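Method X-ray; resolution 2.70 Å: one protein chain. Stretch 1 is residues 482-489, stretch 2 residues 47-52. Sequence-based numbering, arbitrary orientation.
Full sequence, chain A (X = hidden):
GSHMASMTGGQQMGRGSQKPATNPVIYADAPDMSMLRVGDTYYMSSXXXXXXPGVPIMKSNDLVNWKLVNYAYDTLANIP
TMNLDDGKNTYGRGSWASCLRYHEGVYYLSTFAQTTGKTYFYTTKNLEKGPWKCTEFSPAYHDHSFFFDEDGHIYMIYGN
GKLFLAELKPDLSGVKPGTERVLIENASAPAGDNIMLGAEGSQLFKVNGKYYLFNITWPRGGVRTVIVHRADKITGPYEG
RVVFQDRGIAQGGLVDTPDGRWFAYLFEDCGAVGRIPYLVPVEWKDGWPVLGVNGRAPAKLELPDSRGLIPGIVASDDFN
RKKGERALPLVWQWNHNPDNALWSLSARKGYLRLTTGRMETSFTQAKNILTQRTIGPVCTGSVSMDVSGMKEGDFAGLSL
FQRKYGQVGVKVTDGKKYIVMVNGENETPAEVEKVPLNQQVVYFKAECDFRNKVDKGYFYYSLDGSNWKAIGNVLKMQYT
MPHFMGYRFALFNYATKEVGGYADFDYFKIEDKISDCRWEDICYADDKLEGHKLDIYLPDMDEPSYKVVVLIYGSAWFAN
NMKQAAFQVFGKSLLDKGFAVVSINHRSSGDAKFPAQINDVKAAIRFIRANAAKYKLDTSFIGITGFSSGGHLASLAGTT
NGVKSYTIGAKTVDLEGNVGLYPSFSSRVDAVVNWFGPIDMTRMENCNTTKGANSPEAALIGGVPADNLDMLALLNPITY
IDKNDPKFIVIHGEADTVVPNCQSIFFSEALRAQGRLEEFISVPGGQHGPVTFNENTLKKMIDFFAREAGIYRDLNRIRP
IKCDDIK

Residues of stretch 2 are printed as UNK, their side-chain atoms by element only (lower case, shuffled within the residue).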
ATOM      1  N   PRO A 482     -13.958  -0.863 -11.468  1.00 86.01           N
ATOM      2  CA  PRO A 482     -12.787  -1.680 -11.766  1.00 85.61           C
ATOM      3  C   PRO A 482     -11.620  -1.357 -10.835  1.00 87.28           C
ATOM      4  O   PRO A 482     -11.694  -0.379 -10.094  1.00 88.91           O
ATOM      5  CB  PRO A 482     -12.426  -1.350 -13.227  1.00 85.12           C
ATOM      6  CG  PRO A 482     -13.239  -0.128 -13.563  1.00 86.44           C
ATOM      7  CD  PRO A 482     -14.466  -0.239 -12.690  1.00 86.64           C
ATOM      8  N   HIS A 483     -10.536  -2.154 -10.873  1.00 88.86           N
ATOM      9  CA  HIS A 483     -10.305  -3.231 -11.828  1.00 87.76           C
ATOM     10  C   HIS A 483     -10.926  -4.563 -11.371  1.00 86.78           C
ATOM     11  O   HIS A 483     -10.763  -5.576 -12.062  1.00 87.59           O
ATOM     12  CB  HIS A 483      -8.794  -3.405 -12.076  1.00 88.49           C
ATOM     13  CG  HIS A 483      -8.088  -2.185 -12.575  1.00 90.44           C
ATOM     14  ND1 HIS A 483      -8.723  -1.197 -13.307  1.00 94.90           N
ATOM     15  CD2 HIS A 483      -6.794  -1.804 -12.481  1.00 90.55           C
ATOM     16  CE1 HIS A 483      -7.852  -0.252 -13.621  1.00 94.28           C
ATOM     17  NE2 HIS A 483      -6.660  -0.602 -13.127  1.00 90.31           N
ATOM     18  N   PHE A 484     -11.602  -4.579 -10.213  1.00 84.47           N
ATOM     19  CA  PHE A 484     -12.330  -5.773  -9.709  1.00 82.73           C
ATOM     20  C   PHE A 484     -11.346  -6.925  -9.446  1.00 80.57           C
ATOM     21  O   PHE A 484     -11.715  -8.104  -9.506  1.00 80.39           O
ATOM     22  CB  PHE A 484     -13.414  -6.208 -10.703  1.00 82.08           C
ATOM     23  CG  PHE A 484     -14.611  -6.923 -10.123  1.00 81.96           C
ATOM     24  CD1 PHE A 484     -15.765  -7.065 -10.880  1.00 82.70           C
ATOM     25  CD2 PHE A 484     -14.606  -7.452  -8.837  1.00 80.94           C
ATOM     26  CE1 PHE A 484     -16.876  -7.723 -10.376  1.00 83.46           C
ATOM     27  CE2 PHE A 484     -15.720  -8.103  -8.330  1.00 81.69           C
ATOM     28  CZ  PHE A 484     -16.852  -8.238  -9.100  1.00 82.90           C
ATOM     29  N   MET A 485     -10.097  -6.564  -9.134  1.00 78.62           N
ATOM     30  CA  MET A 485      -9.002  -7.500  -8.988  1.00 75.77           C
ATOM     31  C   MET A 485      -8.150  -7.067  -7.792  1.00 75.25           C
ATOM     32  O   MET A 485      -8.229  -5.919  -7.355  1.00 75.90           O
ATOM     33  CB  MET A 485      -8.151  -7.511 -10.260  1.00 74.35           C
ATOM     34  CG  MET A 485      -7.112  -8.613 -10.305  1.00 73.92           C
ATOM     35  SD  MET A 485      -6.048  -8.465 -11.754  1.00 74.02           S
ATOM     36  CE  MET A 485      -7.233  -8.792 -13.056  1.00 73.94           C
ATOM     37  N   GLY A 486      -7.370  -8.010  -7.255  1.00 74.68           N
ATOM     38  CA  GLY A 486      -6.393  -7.731  -6.219  1.00 74.67           C
ATOM     39  C   GLY A 486      -5.292  -6.828  -6.740  1.00 74.19           C
ATOM     40  O   GLY A 486      -5.079  -6.718  -7.957  1.00 75.97           O
ATOM     41  N   TYR A 487      -4.606  -6.157  -5.813  1.00 73.03           N
ATOM     42  CA  TYR A 487      -3.426  -5.380  -6.146  1.00 72.79           C
ATOM     43  C   TYR A 487      -2.323  -6.354  -6.566  1.00 70.12           C
ATOM     44  O   TYR A 487      -2.062  -7.335  -5.880  1.00 69.81           O
ATOM     45  CB  TYR A 487      -3.001  -4.488  -4.975  1.00 72.38           C
ATOM     46  CG  TYR A 487      -3.701  -3.154  -4.937  1.00 74.41           C
ATOM     47  CD1 TYR A 487      -5.076  -3.075  -4.805  1.00 75.32           C
ATOM     48  CD2 TYR A 487      -2.994  -1.968  -5.041  1.00 75.17           C
ATOM     49  CE1 TYR A 487      -5.734  -1.857  -4.778  1.00 76.48           C
ATOM     50  CE2 TYR A 487      -3.634  -0.739  -5.009  1.00 76.58           C
ATOM     51  CZ  TYR A 487      -5.010  -0.682  -4.880  1.00 76.63           C
ATOM     52  OH  TYR A 487      -5.646   0.524  -4.854  1.00 77.85           O
ATOM     53  N   ARG A 488      -1.705  -6.067  -7.712  1.00 69.63           N
ATOM     54  CA  ARG A 488      -0.611  -6.859  -8.233  1.00 68.64           C
ATOM     55  C   ARG A 488       0.679  -6.027  -8.214  1.00 67.62           C
ATOM     56  O   ARG A 488       0.650  -4.809  -8.402  1.00 67.76           O
ATOM     57  CB  ARG A 488      -0.956  -7.332  -9.648  1.00 69.78           C
ATOM     58  CG  ARG A 488      -2.026  -8.412  -9.711  1.00 70.56           C
ATOM     59  CD  ARG A 488      -2.268  -8.882 -11.137  1.00 71.59           C
ATOM     60  NE  ARG A 488      -3.020 -10.133 -11.213  1.00 72.34           N
ATOM     61  CZ  ARG A 488      -2.481 -11.342 -11.360  1.00 72.22           C
ATOM     62  NH1 ARG A 488      -1.180 -11.480 -11.553  1.00 72.03           N
ATOM     63  NH2 ARG A 488      -3.253 -12.416 -11.315  1.00 73.65           N
ATOM     64  N   PHE A 489       1.802  -6.706  -7.962  1.00 66.66           N
ATOM     65  CA  PHE A 489       3.117  -6.198  -8.300  1.00 65.82           C
ATOM     66  C   PHE A 489       3.192  -6.081  -9.825  1.00 66.10           C
ATOM     67  O   PHE A 489       2.600  -6.884 -10.534  1.00 65.94           O
ATOM     68  CB  PHE A 489       4.211  -7.104  -7.731  1.00 65.81           C
ATOM     69  CG  PHE A 489       4.256  -7.138  -6.225  1.00 66.40           C
ATOM     70  CD1 PHE A 489       4.590  -6.004  -5.502  1.00 66.72           C
ATOM     71  CD2 PHE A 489       3.963  -8.297  -5.527  1.00 66.80           C
ATOM     72  CE1 PHE A 489       4.627  -6.031  -4.116  1.00 67.46           C
ATOM     73  CE2 PHE A 489       4.000  -8.322  -4.141  1.00 67.07           C
ATOM     74  CZ  PHE A 489       4.326  -7.189  -3.437  1.00 67.34           C
ATOM     75  N   UNK A  47     -10.471 -17.154 -11.854  1.00 70.00           N
ATOM     76  CA  UNK A  47     -10.709 -15.920 -12.609  1.00 70.89           C
ATOM     77  C   UNK A  47      -9.526 -14.958 -12.420  1.00 70.31           C
ATOM     78  O   UNK A  47      -9.071 -14.728 -11.290  1.00 70.18           O
ATOM     79  c   UNK A  47     -12.027 -15.258 -12.187  1.00 72.94           C
ATOM     80  c   UNK A  47     -12.312 -13.981 -12.945  1.00 73.76           C
ATOM     81  o   UNK A  47     -13.112 -16.160 -12.405  1.00 74.41           O
ATOM     82  N   UNK A  48      -9.024 -14.432 -13.548  1.00 69.92           N
ATOM     83  CA  UNK A  48      -8.054 -13.333 -13.598  1.00 69.20           C
ATOM     84  C   UNK A  48      -8.527 -12.233 -14.559  1.00 69.58           C
ATOM     85  O   UNK A  48      -7.779 -11.288 -14.818  1.00 69.78           O
ATOM     86  o   UNK A  48      -6.782 -14.339 -15.366  1.00 67.72           O
ATOM     87  c   UNK A  48      -6.099 -14.860 -13.098  1.00 67.43           C
ATOM     88  c   UNK A  48      -6.669 -13.822 -14.037  1.00 67.73           C
ATOM     89  N   UNK A  49      -9.757 -12.362 -15.073  1.00 70.45           N
ATOM     90  CA  UNK A  49     -10.419 -11.335 -15.873  1.00 70.85           C
ATOM     91  C   UNK A  49      -9.517 -10.925 -17.046  1.00 69.99           C
ATOM     92  O   UNK A  49      -9.305 -11.714 -17.972  1.00 70.92           O
ATOM     93  c   UNK A  49     -12.947 -10.184 -11.468  1.00 75.91           C
ATOM     94  c   UNK A  49     -10.769 -10.124 -14.997  1.00 71.67           C
ATOM     95  c   UNK A  49     -11.875 -10.408 -14.002  1.00 73.39           C
ATOM     96  s   UNK A  49     -11.824  -9.314 -12.562  1.00 74.53           S
ATOM     97  N   UNK A  50      -8.930  -9.723 -16.953  1.00 69.86           N
ATOM     98  CA  UNK A  50      -8.315  -9.029 -18.084  1.00 69.72           C
ATOM     99  C   UNK A  50      -6.824  -9.367 -18.206  1.00 68.58           C
ATOM    100  O   UNK A  50      -6.147  -8.797 -19.053  1.00 68.55           O
ATOM    101  c   UNK A  50      -6.765  -6.749 -16.211  1.00 70.17           C
ATOM    102  c   UNK A  50      -8.158  -6.252 -14.588  1.00 71.27           C
ATOM    103  n   UNK A  50      -8.862  -6.669 -15.613  1.00 71.34           N
ATOM    104  c   UNK A  50      -8.017  -6.975 -16.655  1.00 70.51           C
ATOM    105  n   UNK A  50      -6.866  -6.288 -14.929  1.00 70.80           N
ATOM    106  c   UNK A  50      -8.521  -7.515 -17.950  1.00 70.61           C
ATOM    107  N   UNK A  51      -6.323 -10.287 -17.373  1.00 67.93           N
ATOM    108  CA  UNK A  51      -4.930 -10.721 -17.442  1.00 67.16           C
ATOM    109  C   UNK A  51      -4.731 -11.691 -18.614  1.00 66.48           C
ATOM    110  O   UNK A  51      -5.660 -12.354 -19.063  1.00 67.14           O
ATOM    111  s   UNK A  51      -3.913  -8.918 -14.995  1.00 68.62           S
ATOM    112  c   UNK A  51      -2.207  -9.324 -14.635  1.00 68.35           C
ATOM    113  c   UNK A  51      -4.490 -11.412 -16.148  1.00 67.06           C
ATOM    114  c   UNK A  51      -4.670 -10.569 -14.902  1.00 67.52           C
ATOM    115  N   UNK A  52      -3.479 -11.769 -19.072  1.00 65.72           N
ATOM    116  CA  UNK A  52      -3.040 -12.617 -20.161  1.00 65.25           C
ATOM    117  C   UNK A  52      -1.721 -13.278 -19.761  1.00 64.52           C
ATOM    118  O   UNK A  52      -0.740 -12.572 -19.526  1.00 64.28           O
ATOM    119  o   UNK A  52      -2.093 -12.469 -22.388  1.00 66.39           O
ATOM    120  c   UNK A  52      -2.897 -11.802 -21.424  1.00 66.24           C
TER

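Position 47 carries three side-chain atoms, one carbon bonded to both an oxygen and a second carbon, and none of them touches stretch 1. A branched beta carbon with one hydroxyl and one methyl is threonine. The hydroxyl of Thr 47 is hydrogen-bonded elsewhere in the structure.

Position 48 has the same set, a carbon bearing one oxygen and one carbon. The terminal carbon of 48, bonded to CB, lies 4.2 Å from NH2 of Arg 488, oblique to the guanidinium, and the backbone O of 48 is 3.1 Å from CE of Met 485. This is again threonine, Thr 48, with chi1 at 63° (p) and its CA-to-CB bond pointing sideways.

Position 49 shows three carbons and a sulfur in an unbranched chain, with the sulfur between the last two carbons. The terminal carbon lies 3.1 Å from O of Phe 484 and 3.9 Å from CG of Phe 484. A thioether in such a chain means methionine. CE of Met 49 sits 4.2 Å from the centroid of the Phe 484 ring and 24° off its normal, which places the methyl over the face as a CH-pi contact.

Position 50 has one carbon leading to a five-membered ring of three carbons and two nitrogens, an imidazole. The ring carbon between the two nitrogens lies 3.1 Å from CE of Met 485 and 3.7 Å from O of His 483; the residue is histidine. The methyl of Met 485 stands 3.4 Å from the centroid of the His 50 ring, 30° off the normal, a second CH-pi contact. O of His 483 lies near the plane of the same ring, at its edge.

Position 51 is another unbranched chain of two carbons, sulfur and carbon. Its terminal carbon lies 3.5 Å from CD of Arg 488, and its second carbon is 3.6 Å from CE of Met 485; the residue is methionine. Chi angles of -56°, -53° and -80° (all m) fold the chain, and CE of Met 51 lies over one face of the Arg 488 guanidinium.

Position 52 has one carbon and one oxygen, neither within reach of stretch 1: serine.

The contact buries 367 Å² without a hydrogen bond across it, so packing carries it. A type II' turn from Thr 48 to Met 51, closed by a 3.1 Å hydrogen bond from Met 51 N to Thr 48 O, presents these residues to stretch 1. The methyl of Met 485 touches all four turn residues, while NE of Arg 488 makes a weak hydrogen bond to SD of Met 485 (3.5 Å, 141°), linking two side chains that both pack against the turn.

Stretch 2 (47-52) TTMHMS
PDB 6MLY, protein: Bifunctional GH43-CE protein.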